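Local coordinates for probable secreted solute-binding lipoprotein (Streptomyces coelicolor, PDB 3I3V) that probably binds a solute outside the cell and delivers it to a membrane transporter, as extracellular solute-binding lipoproteins of its family do, at residues C[169-175]-C[369-374]; C[195-201]-C[390-394]. Numbering follows the deposited sequence.

Interaction 1. Residues C[169-175]-C[369-374]; sequences GNDWTGQ and LITATS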
loop_
_atom_site.group_PDB
_atom_site.type_symbol
_atom_site.label_atom_id
_atom_site.label_comp_id
_atom_site.label_asym_id
_atom_site.label_seq_id
_atom_site.Cartn_x
_atom_site.Cartn_y
_atom_site.Cartn_z
ATOM N N GLY C 169 33.208 -0.634 -67.188
ATOM C CA GLY C 169 34.621 -0.574 -66.887
ATOM C C GLY C 169 35.274 0.777 -67.102
ATOM O O GLY C 169 36.407 0.980 -66.671
ATOM N N ASN C 170 34.586 1.695 -67.770
ATOM C CA ASN C 170 35.158 3.016 -68.003
ATOM C C ASN C 170 34.515 4.116 -67.170
ATOM O O ASN C 170 34.572 5.289 -67.544
ATOM C CB ASN C 170 35.092 3.410 -69.485
ATOM C CG ASN C 170 36.124 4.478 -69.852
ATOM O OD1 ASN C 170 35.959 5.213 -70.833
ATOM N ND2 ASN C 170 37.202 4.553 -69.071
ATOM N N ASP C 171 33.868 3.742 -66.069
ATOM C CA ASP C 171 33.298 4.739 -65.175
ATOM C C ASP C 171 33.175 4.236 -63.736
ATOM O O ASP C 171 33.726 3.186 -63.394
ATOM C CB ASP C 171 31.972 5.309 -65.720
ATOM C CG ASP C 171 30.788 4.356 -65.610
ATOM O OD1 ASP C 171 30.886 3.299 -64.948
ATOM O OD2 ASP C 171 29.729 4.695 -66.197
ATOM N N TRP C 172 32.476 4.987 -62.890
ATOM C CA TRP C 172 32.334 4.636 -61.477
ATOM C C TRP C 172 31.871 3.217 -61.136
ATOM O O TRP C 172 32.246 2.681 -60.093
ATOM C CB TRP C 172 31.421 5.648 -60.775
ATOM C CG TRP C 172 30.030 5.738 -61.346
ATOM C CD1 TRP C 172 29.641 6.416 -62.466
ATOM C CD2 TRP C 172 28.846 5.137 -60.809
ATOM N NE1 TRP C 172 28.283 6.276 -62.658
ATOM C CE2 TRP C 172 27.773 5.495 -61.653
ATOM C CE3 TRP C 172 28.589 4.330 -59.696
ATOM C CZ2 TRP C 172 26.464 5.080 -61.417
ATOM C CZ3 TRP C 172 27.283 3.916 -59.458
ATOM C CH2 TRP C 172 26.238 4.292 -60.315
ATOM N N THR C 173 31.070 2.603 -62.003
ATOM C CA THR C 173 30.577 1.252 -61.734
ATOM C C THR C 173 31.748 0.286 -61.778
ATOM O O THR C 173 31.957 -0.492 -60.845
ATOM C CB THR C 173 29.476 0.826 -62.750
ATOM O OG1 THR C 173 29.964 0.985 -64.091
ATOM C CG2 THR C 173 28.241 1.692 -62.583
ATOM N N GLY C 174 32.529 0.364 -62.851
ATOM C CA GLY C 174 33.692 -0.492 -62.982
ATOM C C GLY C 174 34.702 -0.246 -61.867
ATOM O O GLY C 174 35.257 -1.202 -61.307
ATOM N N GLN C 175 34.932 1.024 -61.525
ATOM C CA GLN C 175 35.898 1.359 -60.479
ATOM C C GLN C 175 35.479 0.832 -59.105
ATOM O O GLN C 175 36.330 0.425 -58.318
ATOM C CB GLN C 175 36.164 2.880 -60.451
ATOM C CG GLN C 175 35.512 3.677 -59.322
ATOM C CD GLN C 175 36.389 3.800 -58.082
ATOM O OE1 GLN C 175 35.994 4.420 -57.094
ATOM N NE2 GLN C 175 37.578 3.217 -58.130
ATOM N N LEU C 369 41.802 7.059 -61.104
ATOM C CA LEU C 369 41.531 5.715 -60.613
ATOM C C LEU C 369 40.512 5.023 -61.531
ATOM O O LEU C 369 40.512 3.802 -61.669
ATOM C CB LEU C 369 41.014 5.790 -59.172
ATOM C CG LEU C 369 41.094 4.530 -58.305
ATOM C CD1 LEU C 369 42.540 4.056 -58.219
ATOM C CD2 LEU C 369 40.553 4.834 -56.910
ATOM N N ILE C 370 39.650 5.813 -62.165
ATOM C CA ILE C 370 38.660 5.273 -63.083
ATOM C C ILE C 370 39.356 4.936 -64.392
ATOM O O ILE C 370 39.048 3.929 -65.024
ATOM C CB ILE C 370 37.529 6.298 -63.362
ATOM C CG1 ILE C 370 36.538 6.302 -62.197
ATOM C CG2 ILE C 370 36.842 5.985 -64.690
ATOM C CD1 ILE C 370 35.453 7.348 -62.331
ATOM N N THR C 371 40.300 5.781 -64.797
ATOM C CA THR C 371 41.027 5.563 -66.037
ATOM C C THR C 371 41.921 4.340 -65.881
ATOM O O THR C 371 42.128 3.587 -66.837
ATOM C CB THR C 371 41.887 6.803 -66.420
ATOM O OG1 THR C 371 41.045 7.957 -66.546
ATOM C CG2 THR C 371 42.583 6.584 -67.753
ATOM N N ALA C 372 42.446 4.146 -64.673
ATOM C CA ALA C 372 43.305 3.000 -64.383
ATOM C C ALA C 372 42.444 1.745 -64.356
ATOM O O ALA C 372 42.905 0.646 -64.684
ATOM C CB ALA C 372 43.992 3.176 -63.033
ATOM N N THR C 373 41.192 1.922 -63.943
ATOM C CA THR C 373 40.255 0.816 -63.872
ATOM C C THR C 373 39.873 0.336 -65.266
ATOM O O THR C 373 39.721 -0.862 -65.486
ATOM C CB THR C 373 39.014 1.209 -63.078
ATOM O OG1 THR C 373 39.319 1.139 -61.679
ATOM C CG2 THR C 373 37.869 0.282 -63.387
ATOM N N SER C 374 39.732 1.259 -66.211
ATOM C CA SER C 374 39.414 0.859 -67.576
ATOM C C SER C 374 40.553 -0.019 -68.103
ATOM O O SER C 374 40.320 -1.096 -68.645
ATOM C CB SER C 374 39.253 2.085 -68.471
ATOM O OG SER C 374 38.910 1.696 -69.789
#

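Interaction 2. Residues C[195-201]-C[390-394]; sequences YSTGDFG and LESAY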
loop_
_atom_site.group_PDB
_atom_site.type_symbol
_atom_site.label_atom_id
_atom_site.label_comp_id
_atom_site.label_asym_id
_atom_site.label_seq_id
_atom_site.Cartn_x
_atom_site.Cartn_y
_atom_site.Cartn_z
ATOM N N TYR C 195 43.088 2.210 -50.239
ATOM C CA TYR C 195 42.498 3.296 -51.017
ATOM C C TYR C 195 42.795 4.706 -50.548
ATOM O O TYR C 195 42.500 5.658 -51.260
ATOM C CB TYR C 195 40.987 3.080 -51.146
ATOM C CG TYR C 195 40.702 1.969 -52.110
ATOM C CD1 TYR C 195 40.699 2.208 -53.484
ATOM C CD2 TYR C 195 40.592 0.649 -51.667
ATOM C CE1 TYR C 195 40.609 1.163 -54.392
ATOM C CE2 TYR C 195 40.506 -0.402 -52.568
ATOM C CZ TYR C 195 40.520 -0.134 -53.928
ATOM O OH TYR C 195 40.488 -1.163 -54.825
ATOM N N SER C 196 43.381 4.842 -49.361
ATOM C CA SER C 196 43.740 6.166 -48.847
ATOM C C SER C 196 45.139 6.578 -49.309
ATOM O O SER C 196 45.368 7.735 -49.675
ATOM C CB SER C 196 43.709 6.188 -47.312
ATOM O OG SER C 196 42.389 6.354 -46.827
ATOM N N THR C 197 46.057 5.615 -49.301
ATOM C CA THR C 197 47.458 5.843 -49.669
ATOM C C THR C 197 47.837 5.405 -51.086
ATOM O O THR C 197 48.885 5.796 -51.605
ATOM C CB THR C 197 48.382 5.105 -48.690
ATOM O OG1 THR C 197 48.162 3.691 -48.808
ATOM C CG2 THR C 197 48.082 5.529 -47.256
ATOM N N GLY C 198 46.988 4.579 -51.696
ATOM C CA GLY C 198 47.258 4.089 -53.036
ATOM C C GLY C 198 48.346 3.031 -53.016
ATOM O O GLY C 198 49.129 2.917 -53.956
ATOM N N ASP C 199 48.389 2.254 -51.937
ATOM C CA ASP C 199 49.386 1.203 -51.770
ATOM C C ASP C 199 48.794 -0.169 -52.088
ATOM O O ASP C 199 48.311 -0.884 -51.205
ATOM C CB ASP C 199 49.921 1.237 -50.337
ATOM C CG ASP C 199 50.962 0.169 -50.070
ATOM O OD1 ASP C 199 51.751 -0.150 -50.988
ATOM O OD2 ASP C 199 50.997 -0.337 -48.929
ATOM N N PHE C 200 48.848 -0.535 -53.363
ATOM C CA PHE C 200 48.306 -1.807 -53.822
ATOM C C PHE C 200 49.330 -2.940 -53.749
ATOM O O PHE C 200 49.156 -3.992 -54.367
ATOM C CB PHE C 200 47.773 -1.638 -55.248
ATOM C CG PHE C 200 46.565 -0.752 -55.327
ATOM C CD1 PHE C 200 45.283 -1.282 -55.176
ATOM C CD2 PHE C 200 46.707 0.624 -55.471
ATOM C CE1 PHE C 200 44.167 -0.455 -55.162
ATOM C CE2 PHE C 200 45.603 1.458 -55.458
ATOM C CZ PHE C 200 44.325 0.916 -55.302
ATOM N N GLY C 201 50.385 -2.722 -52.971
ATOM C CA GLY C 201 51.421 -3.724 -52.827
ATOM C C GLY C 201 51.196 -4.649 -51.646
ATOM O O GLY C 201 51.763 -5.739 -51.610
ATOM N N LEU C 390 46.888 1.354 -61.118
ATOM C CA LEU C 390 46.124 1.786 -59.955
ATOM C C LEU C 390 46.970 2.760 -59.131
ATOM O O LEU C 390 46.537 3.873 -58.831
ATOM C CB LEU C 390 45.725 0.565 -59.117
ATOM C CG LEU C 390 44.286 0.013 -59.145
ATOM C CD1 LEU C 390 43.558 0.389 -60.423
ATOM C CD2 LEU C 390 44.338 -1.501 -58.971
ATOM N N GLU C 391 48.189 2.342 -58.791
ATOM C CA GLU C 391 49.088 3.166 -57.997
ATOM C C GLU C 391 49.436 4.504 -58.644
ATOM O O GLU C 391 49.676 5.490 -57.943
ATOM C CB GLU C 391 50.369 2.394 -57.688
ATOM C CG GLU C 391 50.137 1.103 -56.911
ATOM C CD GLU C 391 51.429 0.468 -56.431
ATOM O OE1 GLU C 391 52.499 0.798 -56.988
ATOM O OE2 GLU C 391 51.374 -0.368 -55.504
ATOM N N SER C 392 49.464 4.539 -59.974
ATOM C CA SER C 392 49.777 5.769 -60.696
ATOM C C SER C 392 48.636 6.768 -60.623
ATOM O O SER C 392 48.816 7.956 -60.908
ATOM C CB SER C 392 50.069 5.469 -62.162
ATOM O OG SER C 392 51.463 5.513 -62.420
ATOM N N ALA C 393 47.459 6.282 -60.250
ATOM C CA ALA C 393 46.298 7.143 -60.145
ATOM C C ALA C 393 46.510 8.107 -58.989
ATOM O O ALA C 393 45.871 9.151 -58.914
ATOM C CB ALA C 393 45.039 6.301 -59.922
ATOM N N TYR C 394 47.431 7.751 -58.098
ATOM C CA TYR C 394 47.736 8.570 -56.931
ATOM C C TYR C 394 48.970 9.444 -57.124
ATOM O O TYR C 394 49.521 9.950 -56.152
ATOM C CB TYR C 394 47.935 7.672 -55.710
ATOM C CG TYR C 394 46.663 7.037 -55.207
ATOM C CD1 TYR C 394 46.027 7.519 -54.066
ATOM C CD2 TYR C 394 46.097 5.942 -55.868
ATOM C CE1 TYR C 394 44.860 6.925 -53.587
ATOM C CE2 TYR C 394 44.929 5.340 -55.404
ATOM C CZ TYR C 394 44.317 5.833 -54.264
ATOM O OH TYR C 394 43.165 5.242 -53.795
#

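Interaction 1. Residues C[169-175]-C[369-374]
The start of helix 172-182, with the turn before it, packs against a face of helix 363-377 in a close, largely apolar contact; no hydrogen bond crosses it. A CB on G174 would point toward T373 but clash with G169 CA; without it, T373 CG2 lies 3.6 Å from G174 C and 3.6 Å from Q175 N. The hydroxyl of T373 is turned back to its own helix, OG1 donating to L369 O (2.9 Å). Q175 reaches across beside it, its CB 3.9 Å from I370 CG1 and its NE2 3.6 Å from L369 CD2. I370 also fills the turn, with CG2 3.8 Å from D171 CA and CD1 3.8 Å from W172 N. At the other end, S374 CA makes a CA-H...O contact with G169 O (3.1 Å), while S374 OG is hydrogen-bonded to Q226 O. D171 is the N-cap of helix 172-182: its OD1 accepts from T173 N (3.0 Å) and T173 OG1 (2.6 Å), and its OD2 from S230 N. The contact lies between helix 230-238, touched by W172 and T173, and helix 383-392, against which A372 of helix 363-377 rests.

Interaction 2. Residues C[195-201]-C[390-394]
This contact is a small aromatic cluster built on F200 and Y394, where the turn leaving helix 188-197 meets residues 390-394 near the C-terminus of the chain. Y394 is central. Its hydroxyl donates to Y195 O (2.7 Å), a carbonyl in the last turn of helix 188-197, and its ring face is covered by G198 CA, which sits 3.4 Å from the centroid of the Y394 ring and only 6° off the ring normal, a CH-pi contact. G198 leaves the helix with positive phi (75°), and a side chain here would run into the Y394 ring, so glycine suits both the turn and the packing. The chain then brings F200 back toward helix 383-392. L390 CB lies over one face of the F200 ring, 3.8 Å from its centroid, in a second CH-pi contact, while Y394 CE2 meets the ring edge, 3.9 Å from F200 CE2. E391 borders the cluster on its more polar side: its CG is 3.8 Å from F200 CD2, and its OE2 accepts a weak hydrogen bond from F200 N (3.3 Å). D199 OD1 is 4.5 Å from E391 OE2, two like charges, but D199 OD2 bonds to H193 and E391 OE2 has a long, weak ion pair with R387. L390 and Y195 also touch helix 172-182. The arrangement is a positive-phi glycine terminating helix 188-197, its CA in CH-pi contact with a tyrosine ring, and it joins two helices distant in sequence within the helical part of a solute-binding-protein fold.

The two contacts join the same two consecutive helix pairs: helices 172-182 and 188-197 on one side, helices 363-377 and 383-392 on the other. Along the chain the order is 169-175, 195-201, 369-374, 390-394, so the first helix of each pair meets in interaction 1 and the second helices meet near their C-terminal ends in interaction 2. Their centres are 14 Å apart, and they touch directly: L369 CD1 lies 3.9 Å from Y394 CE2, and A372 CB 3.8 Å from L390 CD1. The final two helices of the chain are thereby packed onto a helical pair about 190 residues earlier, so that four helices pack on one another in one lobe.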